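Local coordinates for protein guanine nucleotide exchange factor SRM1 (Saccharomyces cerevisiae, PDB 3OF7) that promotes exchange of GDP for GTP on the Ran-type GTPases GSP1 and GSP2, binds chromatin and controls RNA metabolism and nuclear transport, at residues N94-D102 with W172-I181; S317-L328 with F379-S389. All coordinates share one frame; numbering follows the deposited sequence. Where two conformers were deposited one is given.

Contact 1 (N94-D102 with W172-I181)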
loop_
_atom_site.group_PDB
_atom_site.type_symbol
_atom_site.label_atom_id
_atom_site.label_comp_id
_atom_site.label_asym_id
_atom_site.label_seq_id
_atom_site.Cartn_x
_atom_site.Cartn_y
_atom_site.Cartn_z
ATOM N N ASN A 94 -2.124 -15.167 10.313
ATOM C CA ASN A 94 -1.391 -15.000 11.562
ATOM C C ASN A 94 -0.254 -16.011 11.765
ATOM O O ASN A 94 0.255 -16.157 12.884
ATOM C CB ASN A 94 -2.345 -15.064 12.756
ATOM C CG ASN A 94 -1.854 -14.238 13.937
ATOM O OD1 ASN A 94 -0.974 -13.393 13.789
ATOM N ND2 ASN A 94 -2.431 -14.474 15.110
ATOM N N ASP A 95 0.163 -16.678 10.687
ATOM C CA ASP A 95 1.172 -17.734 10.795
ATOM C C ASP A 95 2.478 -17.251 11.421
ATOM O O ASP A 95 3.152 -18.013 12.122
ATOM C CB ASP A 95 1.419 -18.394 9.436
ATOM C CG ASP A 95 0.289 -19.317 9.037
ATOM O OD1 ASP A 95 -0.489 -19.709 9.934
ATOM O OD2 ASP A 95 0.170 -19.644 7.839
ATOM N N VAL A 96 2.829 -15.986 11.183
ATOM C CA VAL A 96 4.050 -15.410 11.774
ATOM C C VAL A 96 3.788 -14.143 12.608
ATOM O O VAL A 96 4.613 -13.227 12.654
ATOM C CB VAL A 96 5.173 -15.198 10.721
ATOM C CG1 VAL A 96 5.764 -16.550 10.288
ATOM C CG2 VAL A 96 4.653 -14.407 9.492
ATOM N N GLY A 97 2.632 -14.111 13.263
ATOM C CA GLY A 97 2.307 -13.074 14.244
ATOM C C GLY A 97 1.774 -11.743 13.736
ATOM O O GLY A 97 1.535 -10.838 14.534
ATOM N N ALA A 98 1.554 -11.610 12.430
ATOM C CA ALA A 98 1.212 -10.296 11.848
ATOM C C ALA A 98 -0.066 -9.645 12.401
ATOM O O ALA A 98 -0.191 -8.417 12.379
ATOM C CB ALA A 98 1.154 -10.365 10.312
ATOM N N LEU A 99 -1.008 -10.450 12.885
ATOM C CA LEU A 99 -2.271 -9.895 13.397
ATOM C C LEU A 99 -2.120 -9.250 14.774
ATOM O O LEU A 99 -2.983 -8.474 15.197
ATOM C CB LEU A 99 -3.391 -10.943 13.412
ATOM C CG LEU A 99 -3.716 -11.687 12.111
ATOM C CD1 LEU A 99 -5.000 -12.486 12.300
ATOM C CD2 LEU A 99 -3.840 -10.725 10.925
ATOM N N GLY A 100 -1.034 -9.585 15.470
ATOM C CA GLY A 100 -0.736 -9.008 16.787
ATOM C C GLY A 100 -1.738 -9.364 17.868
ATOM O O GLY A 100 -1.931 -8.601 18.823
ATOM N N ARG A 101 -2.386 -10.516 17.708
ATOM C CA ARG A 101 -3.412 -10.974 18.647
ATOM C C ARG A 101 -3.536 -12.496 18.611
ATOM O O ARG A 101 -3.192 -13.136 17.613
ATOM C CB ARG A 101 -4.765 -10.303 18.359
ATOM C CG ARG A 101 -5.347 -10.584 16.971
ATOM C CD ARG A 101 -6.648 -9.814 16.756
ATOM N NE ARG A 101 -7.202 -10.023 15.412
ATOM C CZ ARG A 101 -7.980 -11.044 15.066
ATOM N NH1 ARG A 101 -8.322 -11.970 15.958
ATOM N NH2 ARG A 101 -8.430 -11.138 13.824
ATOM N N ASP A 102 -4.019 -13.065 19.711
ATOM C CA ASP A 102 -4.144 -14.516 19.852
ATOM C C ASP A 102 -5.263 -15.071 18.975
ATOM O O ASP A 102 -6.425 -14.704 19.141
ATOM C CB ASP A 102 -4.384 -14.875 21.328
ATOM C CG ASP A 102 -4.299 -16.368 21.598
ATOM O OD1 ASP A 102 -4.596 -16.771 22.743
ATOM O OD2 ASP A 102 -3.938 -17.139 20.680
ATOM N N TRP A 172 5.179 -5.515 14.962
ATOM C CA TRP A 172 5.002 -6.945 15.240
ATOM C C TRP A 172 5.000 -7.777 13.951
ATOM O O TRP A 172 4.918 -7.228 12.845
ATOM C CB TRP A 172 3.749 -7.219 16.102
ATOM C CG TRP A 172 2.404 -6.760 15.547
ATOM C CD1 TRP A 172 1.444 -7.555 14.979
ATOM C CD2 TRP A 172 1.868 -5.424 15.543
ATOM N NE1 TRP A 172 0.349 -6.800 14.612
ATOM C CE2 TRP A 172 0.584 -5.490 14.946
ATOM C CE3 TRP A 172 2.347 -4.178 15.979
ATOM C CZ2 TRP A 172 -0.224 -4.359 14.774
ATOM C CZ3 TRP A 172 1.544 -3.044 15.801
ATOM C CH2 TRP A 172 0.269 -3.148 15.201
ATOM N N GLY A 173 5.117 -9.093 14.102
ATOM C CA GLY A 173 5.203 -10.009 12.960
ATOM C C GLY A 173 6.653 -10.378 12.704
ATOM O O GLY A 173 7.412 -10.619 13.659
ATOM N N THR A 174 7.046 -10.418 11.430
ATOM C CA THR A 174 8.421 -10.764 11.053
ATOM C C THR A 174 8.721 -10.300 9.634
ATOM O O THR A 174 7.812 -9.851 8.925
ATOM C CB THR A 174 8.693 -12.295 11.179
ATOM O OG1 THR A 174 10.108 -12.537 11.186
ATOM C CG2 THR A 174 8.060 -13.079 10.014
ATOM N N PHE A 175 9.985 -10.384 9.228
ATOM C CA PHE A 175 10.348 -10.228 7.824
ATOM C C PHE A 175 10.807 -11.557 7.253
ATOM O O PHE A 175 11.664 -12.243 7.833
ATOM C CB PHE A 175 11.457 -9.186 7.627
ATOM C CG PHE A 175 11.157 -7.856 8.250
ATOM C CD1 PHE A 175 11.751 -7.488 9.454
ATOM C CD2 PHE A 175 10.273 -6.972 7.639
ATOM C CE1 PHE A 175 11.472 -6.238 10.047
ATOM C CE2 PHE A 175 9.990 -5.723 8.220
ATOM C CZ PHE A 175 10.593 -5.362 9.433
ATOM N N ARG A 176 10.228 -11.917 6.112
ATOM C CA ARG A 176 10.726 -13.032 5.335
ATOM C C ARG A 176 11.754 -12.564 4.311
ATOM O O ARG A 176 11.986 -11.370 4.128
ATOM C CB ARG A 176 9.575 -13.767 4.639
ATOM C CG ARG A 176 8.727 -14.617 5.570
ATOM C CD ARG A 176 7.653 -15.353 4.779
ATOM N NE ARG A 176 6.705 -16.033 5.655
ATOM C CZ ARG A 176 6.863 -17.266 6.128
ATOM N NH1 ARG A 176 7.938 -17.980 5.808
ATOM N NH2 ARG A 176 5.939 -17.785 6.926
ATOM N N CYS A 177 12.384 -13.534 3.664
ATOM C CA CYS A 177 13.302 -13.301 2.572
ATOM C C CYS A 177 13.045 -14.405 1.540
ATOM O O CYS A 177 12.135 -15.223 1.712
ATOM C CB CYS A 177 14.739 -13.353 3.086
ATOM S SG CYS A 177 15.132 -14.904 3.902
ATOM N N ASN A 178 13.851 -14.440 0.482
ATOM C CA ASN A 178 13.635 -15.377 -0.630
ATOM C C ASN A 178 13.433 -16.837 -0.205
ATOM O O ASN A 178 12.677 -17.575 -0.849
ATOM C CB ASN A 178 14.788 -15.286 -1.648
ATOM C CG ASN A 178 14.889 -13.917 -2.313
ATOM O OD1 ASN A 178 13.969 -13.102 -2.235
ATOM N ND2 ASN A 178 16.018 -13.662 -2.973
ATOM N N GLU A 179 14.085 -17.239 0.885
ATOM C CA GLU A 179 14.182 -18.657 1.261
ATOM C C GLU A 179 13.492 -19.053 2.572
ATOM O O GLU A 179 13.357 -20.248 2.867
ATOM C CB GLU A 179 15.649 -19.131 1.258
ATOM C CG GLU A 179 16.652 -18.177 1.910
ATOM C CD GLU A 179 17.190 -17.122 0.949
ATOM O OE1 GLU A 179 17.782 -17.491 -0.090
ATOM O OE2 GLU A 179 17.025 -15.918 1.239
ATOM N N GLY A 180 13.046 -18.072 3.351
ATOM C CA GLY A 180 12.299 -18.365 4.569
ATOM C C GLY A 180 12.146 -17.141 5.444
ATOM O O GLY A 180 12.054 -16.019 4.945
ATOM N N ILE A 181 12.119 -17.361 6.753
ATOM C CA ILE A 181 12.038 -16.258 7.716
ATOM C C ILE A 181 13.433 -15.672 7.938
ATOM O O ILE A 181 14.382 -16.408 8.245
ATOM C CB ILE A 181 11.381 -16.722 9.050
ATOM C CG1 ILE A 181 9.923 -17.129 8.790
ATOM C CG2 ILE A 181 11.461 -15.620 10.142
ATOM C CD1 ILE A 181 9.307 -18.033 9.849
#
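Val96 and Thr174 supply the apolar centre of this contact, with CG2 of Thr174 lying 3.7 Å from CB of Val96 and equally close to its CG2. The other methyl of the valine, CG1, stands beside the backbone N (chi1 -72°) and meets two longer side chains. Ile181 CD1 meets it at 3.9 Å, the two side chains sliding past each other in opposite directions, while NH2 of the extended Arg176 comes within 3.6 Å. CG1 of Ile181 also lies over one face of the Arg176 guanidinium, offset toward the rim, so valine, isoleucine and arginine form one small cluster. The hydroxyl of Thr174 is turned to the carbonyl O of Lys190.

The two segments belong to consecutive RCC1 repeats of the seven-bladed beta-propeller: 94-102 is a loop following strand 88-92 of one blade, and 172-181 comprises the end of strand 169-177 and the start of strand 180-183 in the sheet of the next.

Polar contacts gather where the loop makes a type I turn from Gly97 to Gly100. Trp172 NE1 gives Ala98 O a weak, strongly bent hydrogen bond (2.8 Å, 116° at the hydrogen), and the same carbonyl also receives a bond from Ser160 OG. Gly97 O sits at the edge of the indole, in its plane, 3.3 Å from CD1. At Gly173, CA donates a CH···O contact to Val96 O at 3.3 Å. The loop is braced internally by the side chain of Asn94, whose OD1 accepts from Leu99 N, above the amide plane, and whose ND2 donates to Arg101 O.

Contact 2 (S317-L328 with F379-S389)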
loop_
_atom_site.group_PDB
_atom_site.type_symbol
_atom_site.label_atom_id
_atom_site.label_comp_id
_atom_site.label_asym_id
_atom_site.label_seq_id
_atom_site.Cartn_x
_atom_site.Cartn_y
_atom_site.Cartn_z
ATOM N N SER A 317 0.777 11.575 -4.537
ATOM C CA SER A 317 1.007 10.299 -3.870
ATOM C C SER A 317 1.485 9.254 -4.862
ATOM O O SER A 317 1.400 9.439 -6.078
ATOM C CB SER A 317 -0.271 9.811 -3.176
ATOM O OG SER A 317 -1.306 9.611 -4.120
ATOM N N ILE A 318 1.991 8.156 -4.322
ATOM C CA ILE A 318 2.503 7.069 -5.131
ATOM C C ILE A 318 1.992 5.755 -4.546
ATOM O O ILE A 318 1.896 5.613 -3.335
ATOM C CB ILE A 318 4.053 7.064 -5.130
ATOM C CG1 ILE A 318 4.609 8.374 -5.706
ATOM C CG2 ILE A 318 4.597 5.862 -5.910
ATOM C CD1 ILE A 318 6.045 8.624 -5.311
ATOM N N ALA A 319 1.639 4.809 -5.411
ATOM C CA ALA A 319 1.359 3.453 -4.980
ATOM C C ALA A 319 2.156 2.530 -5.873
ATOM O O ALA A 319 2.313 2.808 -7.063
ATOM C CB ALA A 319 -0.133 3.151 -5.092
ATOM N N ALA A 320 2.651 1.428 -5.323
ATOM C CA ALA A 320 3.423 0.486 -6.140
ATOM C C ALA A 320 3.229 -0.959 -5.703
ATOM O O ALA A 320 3.059 -1.236 -4.517
ATOM C CB ALA A 320 4.923 0.869 -6.142
ATOM N N GLY A 321 3.257 -1.873 -6.670
ATOM C CA GLY A 321 3.114 -3.298 -6.398
ATOM C C GLY A 321 4.424 -4.048 -6.496
ATOM O O GLY A 321 5.472 -3.506 -6.159
ATOM N N GLU A 322 4.374 -5.299 -6.950
ATOM C CA GLU A 322 5.606 -6.069 -7.131
ATOM C C GLU A 322 6.474 -5.510 -8.269
ATOM O O GLU A 322 7.687 -5.305 -8.102
ATOM C CB GLU A 322 5.322 -7.564 -7.340
ATOM C CG GLU A 322 6.605 -8.395 -7.295
ATOM C CD GLU A 322 6.388 -9.889 -7.359
ATOM O OE1 GLU A 322 5.312 -10.352 -7.795
ATOM O OE2 GLU A 322 7.334 -10.603 -6.990
ATOM N N HIS A 323 5.854 -5.260 -9.418
ATOM C CA HIS A 323 6.616 -4.917 -10.622
ATOM C C HIS A 323 6.073 -3.716 -11.375
ATOM O O HIS A 323 6.376 -3.543 -12.561
ATOM C CB HIS A 323 6.668 -6.113 -11.581
ATOM C CG HIS A 323 7.312 -7.335 -11.004
ATOM N ND1 HIS A 323 6.804 -8.602 -11.198
ATOM C CD2 HIS A 323 8.445 -7.489 -10.278
ATOM C CE1 HIS A 323 7.591 -9.483 -10.601
ATOM N NE2 HIS A 323 8.592 -8.831 -10.033
ATOM N N HIS A 324 5.279 -2.890 -10.699
ATOM C CA HIS A 324 4.754 -1.665 -11.314
ATOM C C HIS A 324 4.629 -0.550 -10.299
ATOM O O HIS A 324 4.599 -0.797 -9.088
ATOM C CB HIS A 324 3.402 -1.912 -11.998
ATOM C CG HIS A 324 2.264 -2.112 -11.048
ATOM N ND1 HIS A 324 1.200 -1.236 -10.967
ATOM C CD2 HIS A 324 2.016 -3.089 -10.144
ATOM C CE1 HIS A 324 0.346 -1.667 -10.057
ATOM N NE2 HIS A 324 0.815 -2.793 -9.549
ATOM N N SER A 325 4.555 0.677 -10.802
ATOM C CA SER A 325 4.436 1.846 -9.950
ATOM C C SER A 325 3.416 2.813 -10.512
ATOM O O SER A 325 3.254 2.901 -11.722
ATOM C CB SER A 325 5.782 2.548 -9.844
ATOM O OG SER A 325 6.745 1.642 -9.348
ATOM N N LEU A 326 2.756 3.548 -9.622
ATOM C CA LEU A 326 1.726 4.504 -10.018
ATOM C C LEU A 326 1.965 5.840 -9.338
ATOM O O LEU A 326 1.990 5.923 -8.116
ATOM C CB LEU A 326 0.331 3.979 -9.663
ATOM C CG LEU A 326 -0.036 2.585 -10.184
ATOM C CD1 LEU A 326 -1.370 2.163 -9.603
ATOM C CD2 LEU A 326 -0.076 2.542 -11.718
ATOM N N ILE A 327 2.144 6.877 -10.144
ATOM C CA ILE A 327 2.470 8.198 -9.623
ATOM C C ILE A 327 1.320 9.153 -9.894
ATOM O O ILE A 327 0.996 9.431 -11.046
ATOM C CB ILE A 327 3.780 8.734 -10.236
ATOM C CG1 ILE A 327 4.946 7.796 -9.887
ATOM C CG2 ILE A 327 4.063 10.162 -9.728
ATOM C CD1 ILE A 327 6.130 7.878 -10.857
ATOM N N LEU A 328 0.712 9.655 -8.825
ATOM C CA LEU A 328 -0.439 10.534 -8.962
ATOM C C LEU A 328 -0.066 12.003 -8.746
ATOM O O LEU A 328 0.534 12.350 -7.731
ATOM C CB LEU A 328 -1.535 10.118 -7.984
ATOM C CG LEU A 328 -2.844 10.906 -8.008
ATOM C CD1 LEU A 328 -3.534 10.756 -9.362
ATOM C CD2 LEU A 328 -3.754 10.413 -6.880
ATOM N N PHE A 379 -7.994 11.325 -10.936
ATOM C CA PHE A 379 -7.990 10.523 -9.706
ATOM C C PHE A 379 -7.538 11.319 -8.494
ATOM O O PHE A 379 -6.702 12.207 -8.607
ATOM C CB PHE A 379 -7.114 9.277 -9.847
ATOM C CG PHE A 379 -7.577 8.324 -10.916
ATOM C CD1 PHE A 379 -6.783 8.072 -12.029
ATOM C CD2 PHE A 379 -8.807 7.673 -10.806
ATOM C CE1 PHE A 379 -7.208 7.175 -13.030
ATOM C CE2 PHE A 379 -9.235 6.780 -11.792
ATOM C CZ PHE A 379 -8.433 6.532 -12.903
ATOM N N LYS A 380 -8.076 10.972 -7.330
ATOM C CA LYS A 380 -7.682 11.626 -6.088
ATOM C C LYS A 380 -6.841 10.739 -5.154
ATOM O O LYS A 380 -6.131 11.251 -4.298
ATOM C CB LYS A 380 -8.894 12.244 -5.368
ATOM C CG LYS A 380 -9.993 11.263 -4.974
ATOM C CD LYS A 380 -11.079 11.979 -4.173
ATOM C CE LYS A 380 -12.128 11.015 -3.657
ATOM N NZ LYS A 380 -13.025 11.660 -2.619
ATOM N N SER A 381 -6.928 9.417 -5.319
ATOM C CA SER A 381 -6.059 8.480 -4.592
ATOM C C SER A 381 -5.870 7.202 -5.401
ATOM O O SER A 381 -6.650 6.908 -6.303
ATOM C CB SER A 381 -6.610 8.145 -3.194
ATOM O OG SER A 381 -7.786 7.343 -3.273
ATOM N N VAL A 382 -4.829 6.448 -5.071
ATOM C CA VAL A 382 -4.491 5.233 -5.803
ATOM C C VAL A 382 -3.893 4.211 -4.831
ATOM O O VAL A 382 -3.266 4.584 -3.844
ATOM C CB VAL A 382 -3.534 5.560 -6.994
ATOM C CG1 VAL A 382 -2.201 6.151 -6.512
ATOM C CG2 VAL A 382 -3.308 4.352 -7.900
ATOM N N ALA A 383 -4.115 2.926 -5.114
ATOM C CA ALA A 383 -3.517 1.848 -4.347
ATOM C C ALA A 383 -3.113 0.743 -5.311
ATOM O O ALA A 383 -3.702 0.598 -6.378
ATOM C CB ALA A 383 -4.493 1.319 -3.322
ATOM N N ALA A 384 -2.114 -0.036 -4.919
ATOM C CA ALA A 384 -1.600 -1.116 -5.756
ATOM C C ALA A 384 -1.329 -2.331 -4.902
ATOM O O ALA A 384 -0.783 -2.205 -3.793
ATOM C CB ALA A 384 -0.325 -0.672 -6.460
ATOM N N GLY A 385 -1.729 -3.496 -5.408
ATOM C CA GLY A 385 -1.385 -4.783 -4.796
ATOM C C GLY A 385 -0.313 -5.417 -5.667
ATOM O O GLY A 385 0.319 -4.719 -6.450
ATOM N N SER A 386 -0.109 -6.729 -5.562
ATOM C CA SER A 386 1.039 -7.335 -6.248
ATOM C C SER A 386 1.021 -7.072 -7.757
ATOM O O SER A 386 2.033 -6.623 -8.331
ATOM C CB SER A 386 1.143 -8.834 -5.950
ATOM O OG SER A 386 1.456 -9.031 -4.584
ATOM N N HIS A 387 -0.125 -7.344 -8.387
ATOM C CA HIS A 387 -0.279 -7.188 -9.845
ATOM C C HIS A 387 -1.615 -6.570 -10.267
ATOM O O HIS A 387 -2.045 -6.729 -11.408
ATOM C CB HIS A 387 -0.027 -8.527 -10.555
ATOM C CG HIS A 387 1.371 -9.011 -10.371
ATOM N ND1 HIS A 387 2.401 -8.632 -11.204
ATOM C CD2 HIS A 387 1.931 -9.752 -9.387
ATOM C CE1 HIS A 387 3.534 -9.144 -10.757
ATOM N NE2 HIS A 387 3.277 -9.827 -9.656
ATOM N N HIS A 388 -2.251 -5.846 -9.348
ATOM C CA HIS A 388 -3.475 -5.115 -9.659
ATOM C C HIS A 388 -3.430 -3.757 -8.974
ATOM O O HIS A 388 -2.565 -3.497 -8.130
ATOM C CB HIS A 388 -4.718 -5.913 -9.235
ATOM C CG HIS A 388 -4.861 -6.066 -7.752
ATOM N ND1 HIS A 388 -5.769 -5.338 -7.012
ATOM C CD2 HIS A 388 -4.196 -6.847 -6.869
ATOM C CE1 HIS A 388 -5.672 -5.680 -5.740
ATOM N NE2 HIS A 388 -4.720 -6.588 -5.625
ATOM N N SER A 389 -4.348 -2.883 -9.362
ATOM C CA SER A 389 -4.424 -1.557 -8.787
ATOM C C SER A 389 -5.878 -1.132 -8.684
ATOM O O SER A 389 -6.747 -1.670 -9.376
ATOM C CB SER A 389 -3.659 -0.544 -9.636
ATOM O OG SER A 389 -2.359 -1.014 -9.972
HETATM O O HOH W 1 -2.992 7.671 -3.076
HETATM O O HOH W 2 -0.805 6.053 -2.186
#
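Neighbouring blades of the RCC1-type beta-propeller meet here through their innermost strands, each followed by a Gly-Glu-His-His or Gly-Ser-His-His turn close to the central shaft. Strands 317-320 and 381-384 run nearly parallel, 20° between their directions, their axes approaching to 5.2 Å, but belong to different sheets. Small side chains permit this closeness: Ala319 CB rests on the backbone of Ala383, 3.7 Å from its CA, and also touches Val382 CG1 and Ala384 CB.

The second strand of the Ala319 hairpin contributes larger groups, Leu326 and Leu328. Across from them, Val382 on the other blade places CG2, anti to its backbone N, against Leu326 CD1 in a tight 3.4 Å contact. Leu328 packs at the end away from the turns, with CD1 against Phe379 CB and O and CD2 over the Lys380 carbonyl group. Water joins the strands where their backbones do not bond directly: one molecule links Ser317 OG to Val382 N, and another donates to Ile318 O and, weakly, to Val382 O.

At the turns the contact becomes polar. Glu322 N donates to Ser386 O (3.0 Å), in the carbonyl plane and on a lone pair, and Gly321 CA makes a CH···O contact with Gly385 O. His387 bonds Glu344 through ND1 and Glu322 through NE2, which fixes the rotation of its ring; its edge faces His323 ND1, itself bonded to Arg339. Glu322 has CG anti to the backbone N (chi1 -170°) and an extended chain beyond it, and its OE1 receives His387 NE2 at 2.8 Å on the anti side, 20° out of the carboxylate plane.

In the fold
Both contacts join consecutive blades of the same propeller, but at different radii. Contact 1 is centred about 18 Å from the centre of the chain, contact 2 about 8 Å, their centres about 24 Å apart and with no touch between them. Contact 1 sets a loop against a strand; it is largely buried, yet joined by a single weak hydrogen bond alongside methyl packing. Contact 2 sets hairpin against hairpin, is partly buried and roughly twice as extensive, and grades from aliphatic packing and bridging waters to a histidine-carboxylate bond at the turns. In both a glycine CA lies against a carbonyl of the other segment, Gly173 in contact 1 and Gly321 in contact 2.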